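Local coordinates for RND efflux system, outer membrane lipoprotein, NodT family (Burkholderia mallei, PDB 6U94) that probably serves as the outer membrane channel component of a tripartite RND efflux pump, helping to export small molecules from the cell, at residues A[334-346]-A[352-364]. Numbering follows the deposited sequence.
Sequences LFVPQLTLPIFNA and NLDLATVRRDINV
The side-chain amide of Asn352 bridges the chain that leads into it: OD1 accepts from Phe344 N at 3.1 Å, in the carbonyl plane, while ND2 donates to Ala346 O at 3.2 Å and also to Ser348 O. Asparagine suits this spot because one flat group offers both an acceptor and a donor, and the three bonds, all to backbone atoms, fix its rotation. In this chain of the outer membrane factor family, the irregular segment 334-346 packs on the short helix 355-359, N-capped by Asp354, before the long helix 362-415 begins. Away from the amide the contact is largely apolar. Leu339, with CG anti to its carbonyl carbon (chi1 -64°) and CD1 extended beyond it (chi2 175°), brings CD1 to 3.4 Å from Leu355 N, and its CG meets Leu355 CD2 at 3.7 Å. Branched Val358 fits between two neighbours: CG2 packs on Leu339 CD1 and CG1 lies 3.7 Å from Ile343 CD1. Pro337 CG lies at the guanidinium edge of Arg359, whose NE forms a salt bridge with Glu368. Asp361 is the N-cap of helix 362-415, its OD1 accepting from Val364 N, and Phe344 CZ reaches that cap, 3.4 Å from Val364 CG2 and 3.5 Å from Asp361 OD2.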
loop_
_atom_site.group_PDB
_atom_site.type_symbol
_atom_site.label_atom_id
_atom_site.label_comp_id
_atom_site.label_asym_id
_atom_site.label_seq_id
_atom_site.Cartn_x
_atom_site.Cartn_y
_atom_site.Cartn_z
ATOM N N LEU A 334 -8.480 -21.254 12.787
ATOM C CA LEU A 334 -8.532 -22.192 13.901
ATOM C C LEU A 334 -9.107 -21.585 15.176
ATOM O O LEU A 334 -8.968 -22.183 16.247
ATOM C CB LEU A 334 -7.135 -22.752 14.179
ATOM C CG LEU A 334 -6.413 -23.400 12.998
ATOM C CD1 LEU A 334 -5.141 -24.078 13.473
ATOM C CD2 LEU A 334 -7.317 -24.385 12.264
ATOM N N PHE A 335 -9.740 -20.418 15.093
ATOM C CA PHE A 335 -10.395 -19.843 16.260
ATOM C C PHE A 335 -11.613 -20.679 16.632
ATOM O O PHE A 335 -12.397 -21.071 15.764
ATOM C CB PHE A 335 -10.803 -18.396 15.986
ATOM C CG PHE A 335 -11.587 -17.767 17.103
ATOM C CD1 PHE A 335 -10.972 -17.442 18.300
ATOM C CD2 PHE A 335 -12.940 -17.498 16.953
ATOM C CE1 PHE A 335 -11.690 -16.864 19.335
ATOM C CE2 PHE A 335 -13.669 -16.920 17.982
ATOM C CZ PHE A 335 -13.044 -16.602 19.175
ATOM N N VAL A 336 -11.763 -20.962 17.922
ATOM C CA VAL A 336 -12.880 -21.772 18.402
ATOM C C VAL A 336 -13.921 -20.875 19.065
ATOM O O VAL A 336 -13.720 -20.418 20.199
ATOM C CB VAL A 336 -12.397 -22.863 19.367
ATOM C CG1 VAL A 336 -13.581 -23.683 19.882
ATOM C CG2 VAL A 336 -11.375 -23.758 18.679
ATOM N N PRO A 337 -15.036 -20.590 18.400
ATOM C CA PRO A 337 -16.126 -19.880 19.081
ATOM C C PRO A 337 -16.806 -20.766 20.114
ATOM O O PRO A 337 -17.000 -21.965 19.904
ATOM C CB PRO A 337 -17.079 -19.511 17.939
ATOM C CG PRO A 337 -16.775 -20.489 16.858
ATOM C CD PRO A 337 -15.309 -20.786 16.967
ATOM N N GLN A 338 -17.154 -20.159 21.247
ATOM C CA GLN A 338 -17.853 -20.845 22.323
ATOM C C GLN A 338 -18.854 -19.889 22.955
ATOM O O GLN A 338 -18.567 -18.700 23.126
ATOM C CB GLN A 338 -16.877 -21.362 23.385
ATOM C CG GLN A 338 -17.525 -22.198 24.476
ATOM C CD GLN A 338 -16.589 -22.469 25.640
ATOM O OE1 GLN A 338 -15.865 -21.579 26.094
ATOM N NE2 GLN A 338 -16.596 -23.702 26.128
ATOM N N LEU A 339 -20.022 -20.412 23.309
ATOM C CA LEU A 339 -21.085 -19.611 23.903
ATOM C C LEU A 339 -21.048 -19.778 25.418
ATOM O O LEU A 339 -21.355 -20.855 25.941
ATOM C CB LEU A 339 -22.444 -20.007 23.332
ATOM C CG LEU A 339 -22.618 -19.742 21.836
ATOM C CD1 LEU A 339 -23.945 -20.285 21.353
ATOM C CD2 LEU A 339 -22.506 -18.256 21.539
ATOM N N THR A 340 -20.657 -18.712 26.116
ATOM C CA THR A 340 -20.689 -18.663 27.569
ATOM C C THR A 340 -21.602 -17.575 28.105
ATOM O O THR A 340 -22.033 -17.660 29.258
ATOM C CB THR A 340 -19.279 -18.435 28.135
ATOM O OG1 THR A 340 -18.838 -17.116 27.785
ATOM C CG2 THR A 340 -18.303 -19.462 27.569
ATOM N N LEU A 341 -21.897 -16.558 27.314
ATOM C CA LEU A 341 -22.854 -15.545 27.672
ATOM C C LEU A 341 -23.981 -15.540 26.654
ATOM O O LEU A 341 -23.725 -15.668 25.452
ATOM C CB LEU A 341 -22.197 -14.165 27.719
ATOM C CG LEU A 341 -21.295 -13.873 28.909
ATOM C CD1 LEU A 341 -20.341 -12.738 28.579
ATOM C CD2 LEU A 341 -22.172 -13.520 30.089
ATOM N N PRO A 342 -25.231 -15.426 27.096
ATOM C CA PRO A 342 -26.341 -15.360 26.139
ATOM C C PRO A 342 -26.215 -14.126 25.259
ATOM O O PRO A 342 -26.078 -13.000 25.746
ATOM C CB PRO A 342 -27.585 -15.294 27.036
ATOM C CG PRO A 342 -27.134 -15.851 28.350
ATOM C CD PRO A 342 -25.701 -15.438 28.491
ATOM N N ILE A 343 -26.252 -14.346 23.947
ATOM C CA ILE A 343 -26.169 -13.216 23.033
ATOM C C ILE A 343 -27.489 -12.459 22.997
ATOM O O ILE A 343 -27.503 -11.230 22.867
ATOM C CB ILE A 343 -25.734 -13.701 21.639
ATOM C CG1 ILE A 343 -24.283 -14.189 21.699
ATOM C CG2 ILE A 343 -25.885 -12.602 20.607
ATOM C CD1 ILE A 343 -23.761 -14.747 20.392
ATOM N N PHE A 344 -28.608 -13.158 23.147
ATOM C CA PHE A 344 -29.925 -12.546 23.089
ATOM C C PHE A 344 -30.618 -12.635 24.442
ATOM O O PHE A 344 -30.531 -13.657 25.132
ATOM C CB PHE A 344 -30.790 -13.213 22.022
ATOM C CG PHE A 344 -30.264 -13.045 20.631
ATOM C CD1 PHE A 344 -30.454 -11.856 19.945
ATOM C CD2 PHE A 344 -29.573 -14.072 20.010
ATOM C CE1 PHE A 344 -29.966 -11.695 18.660
ATOM C CE2 PHE A 344 -29.083 -13.917 18.728
ATOM C CZ PHE A 344 -29.283 -12.728 18.051
ATOM N N ASN A 345 -31.307 -11.555 24.815
ATOM C CA ASN A 345 -32.136 -11.581 26.012
ATOM C C ASN A 345 -33.390 -12.419 25.815
ATOM O O ASN A 345 -34.005 -12.836 26.801
ATOM C CB ASN A 345 -32.512 -10.154 26.420
ATOM C CG ASN A 345 -31.302 -9.249 26.570
ATOM O OD1 ASN A 345 -30.674 -9.200 27.628
ATOM N ND2 ASN A 345 -30.968 -8.527 25.506
ATOM N N ALA A 346 -33.772 -12.680 24.570
ATOM C CA ALA A 346 -34.961 -13.451 24.248
ATOM C C ALA A 346 -34.595 -14.899 23.939
ATOM O O ALA A 346 -33.422 -15.266 23.828
ATOM C CB ALA A 346 -35.702 -12.822 23.065
ATOM N N ASN A 352 -29.745 -20.131 23.495
ATOM C CA ASN A 352 -28.670 -19.157 23.645
ATOM C C ASN A 352 -27.300 -19.806 23.765
ATOM O O ASN A 352 -26.288 -19.111 23.630
ATOM C CB ASN A 352 -28.920 -18.274 24.868
ATOM C CG ASN A 352 -29.720 -17.035 24.538
ATOM O OD1 ASN A 352 -29.206 -16.099 23.923
ATOM N ND2 ASN A 352 -30.983 -17.017 24.948
ATOM N N LEU A 353 -27.239 -21.112 24.012
ATOM C CA LEU A 353 -25.972 -21.801 24.215
ATOM C C LEU A 353 -25.652 -22.789 23.102
ATOM O O LEU A 353 -24.717 -23.584 23.241
ATOM C CB LEU A 353 -25.973 -22.510 25.572
ATOM C CG LEU A 353 -26.308 -21.632 26.780
ATOM C CD1 LEU A 353 -26.055 -22.392 28.072
ATOM C CD2 LEU A 353 -25.527 -20.321 26.754
ATOM N N ASP A 354 -26.400 -22.758 22.001
ATOM C CA ASP A 354 -26.143 -23.605 20.842
ATOM C C ASP A 354 -25.670 -22.720 19.697
ATOM O O ASP A 354 -26.406 -21.836 19.248
ATOM C CB ASP A 354 -27.392 -24.387 20.436
ATOM C CG ASP A 354 -27.094 -25.455 19.401
ATOM O OD1 ASP A 354 -26.680 -26.564 19.795
ATOM O OD2 ASP A 354 -27.258 -25.182 18.193
ATOM N N LEU A 355 -24.438 -22.953 19.238
ATOM C CA LEU A 355 -23.867 -22.119 18.184
ATOM C C LEU A 355 -24.689 -22.191 16.904
ATOM O O LEU A 355 -24.903 -21.171 16.240
ATOM C CB LEU A 355 -22.420 -22.534 17.918
ATOM C CG LEU A 355 -21.370 -21.941 18.855
ATOM C CD1 LEU A 355 -20.065 -22.709 18.743
ATOM C CD2 LEU A 355 -21.157 -20.471 18.527
ATOM N N ALA A 356 -25.165 -23.386 16.546
ATOM C CA ALA A 356 -25.881 -23.549 15.284
ATOM C C ALA A 356 -27.143 -22.696 15.243
ATOM O O ALA A 356 -27.453 -22.082 14.216
ATOM C CB ALA A 356 -26.221 -25.022 15.060
ATOM N N THR A 357 -27.876 -22.634 16.357
ATOM C CA THR A 357 -29.117 -21.867 16.376
ATOM C C THR A 357 -28.843 -20.369 16.402
ATOM O O THR A 357 -29.581 -19.587 15.792
ATOM C CB THR A 357 -29.978 -22.276 17.574
ATOM O OG1 THR A 357 -29.346 -21.852 18.789
ATOM C CG2 THR A 357 -30.153 -23.779 17.618
ATOM N N VAL A 358 -27.787 -19.949 17.104
ATOM C CA VAL A 358 -27.448 -18.530 17.156
ATOM C C VAL A 358 -26.934 -18.049 15.802
ATOM O O VAL A 358 -27.078 -16.870 15.455
ATOM C CB VAL A 358 -26.431 -18.276 18.286
ATOM C CG1 VAL A 358 -26.011 -16.822 18.326
ATOM C CG2 VAL A 358 -27.022 -18.680 19.627
ATOM N N ARG A 359 -26.345 -18.942 15.007
ATOM C CA ARG A 359 -25.857 -18.546 13.692
ATOM C C ARG A 359 -26.980 -18.351 12.682
ATOM O O ARG A 359 -26.747 -17.746 11.631
ATOM C CB ARG A 359 -24.859 -19.576 13.160
ATOM C CG ARG A 359 -23.519 -19.560 13.871
ATOM C CD ARG A 359 -22.426 -20.131 12.982
ATOM N NE ARG A 359 -21.131 -20.148 13.655
ATOM C CZ ARG A 359 -20.611 -21.223 14.236
ATOM N NH1 ARG A 359 -21.274 -22.372 14.216
ATOM N NH2 ARG A 359 -19.429 -21.152 14.829
ATOM N N ARG A 360 -28.187 -18.846 12.970
ATOM C CA ARG A 360 -29.311 -18.600 12.075
ATOM C C ARG A 360 -29.795 -17.159 12.126
ATOM O O ARG A 360 -30.559 -16.749 11.245
ATOM C CB ARG A 360 -30.461 -19.553 12.394
ATOM C CG ARG A 360 -30.295 -20.928 11.772
ATOM C CD ARG A 360 -31.584 -21.734 11.820
ATOM N NE ARG A 360 -31.786 -22.389 13.108
ATOM C CZ ARG A 360 -31.216 -23.539 13.456
ATOM N NH1 ARG A 360 -30.399 -24.160 12.613
ATOM N NH2 ARG A 360 -31.458 -24.070 14.645
ATOM N N ASP A 361 -29.379 -16.386 13.126
ATOM C CA ASP A 361 -29.642 -14.956 13.134
ATOM C C ASP A 361 -28.680 -14.264 12.177
ATOM O O ASP A 361 -27.471 -14.519 12.203
ATOM C CB ASP A 361 -29.504 -14.390 14.549
ATOM C CG ASP A 361 -29.681 -12.883 14.597
ATOM O OD1 ASP A 361 -28.715 -12.159 14.284
ATOM O OD2 ASP A 361 -30.793 -12.422 14.934
ATOM N N ILE A 362 -29.222 -13.390 11.327
ATOM C CA ILE A 362 -28.425 -12.797 10.259
ATOM C C ILE A 362 -27.392 -11.828 10.816
ATOM O O ILE A 362 -26.291 -11.698 10.263
ATOM C CB ILE A 362 -29.351 -12.118 9.234
ATOM C CG1 ILE A 362 -30.369 -13.127 8.699
ATOM C CG2 ILE A 362 -28.547 -11.516 8.091
ATOM C CD1 ILE A 362 -29.747 -14.412 8.179
ATOM N N ASN A 363 -27.709 -11.142 11.915
ATOM C CA ASN A 363 -26.770 -10.177 12.474
ATOM C C ASN A 363 -25.643 -10.846 13.250
ATOM O O ASN A 363 -24.555 -10.271 13.364
ATOM C CB ASN A 363 -27.506 -9.180 13.371
ATOM C CG ASN A 363 -28.555 -8.393 12.619
ATOM O OD1 ASN A 363 -28.234 -7.557 11.773
ATOM N ND2 ASN A 363 -29.821 -8.655 12.924
ATOM N N VAL A 364 -25.874 -12.044 13.787
ATOM C CA VAL A 364 -24.801 -12.771 14.457
ATOM C C VAL A 364 -23.872 -13.418 13.437
ATOM O O VAL A 364 -22.643 -13.352 13.566
ATOM C CB VAL A 364 -25.385 -13.813 15.429
ATOM C CG1 VAL A 364 -24.272 -14.610 16.073
ATOM C CG2 VAL A 364 -26.239 -13.136 16.492
#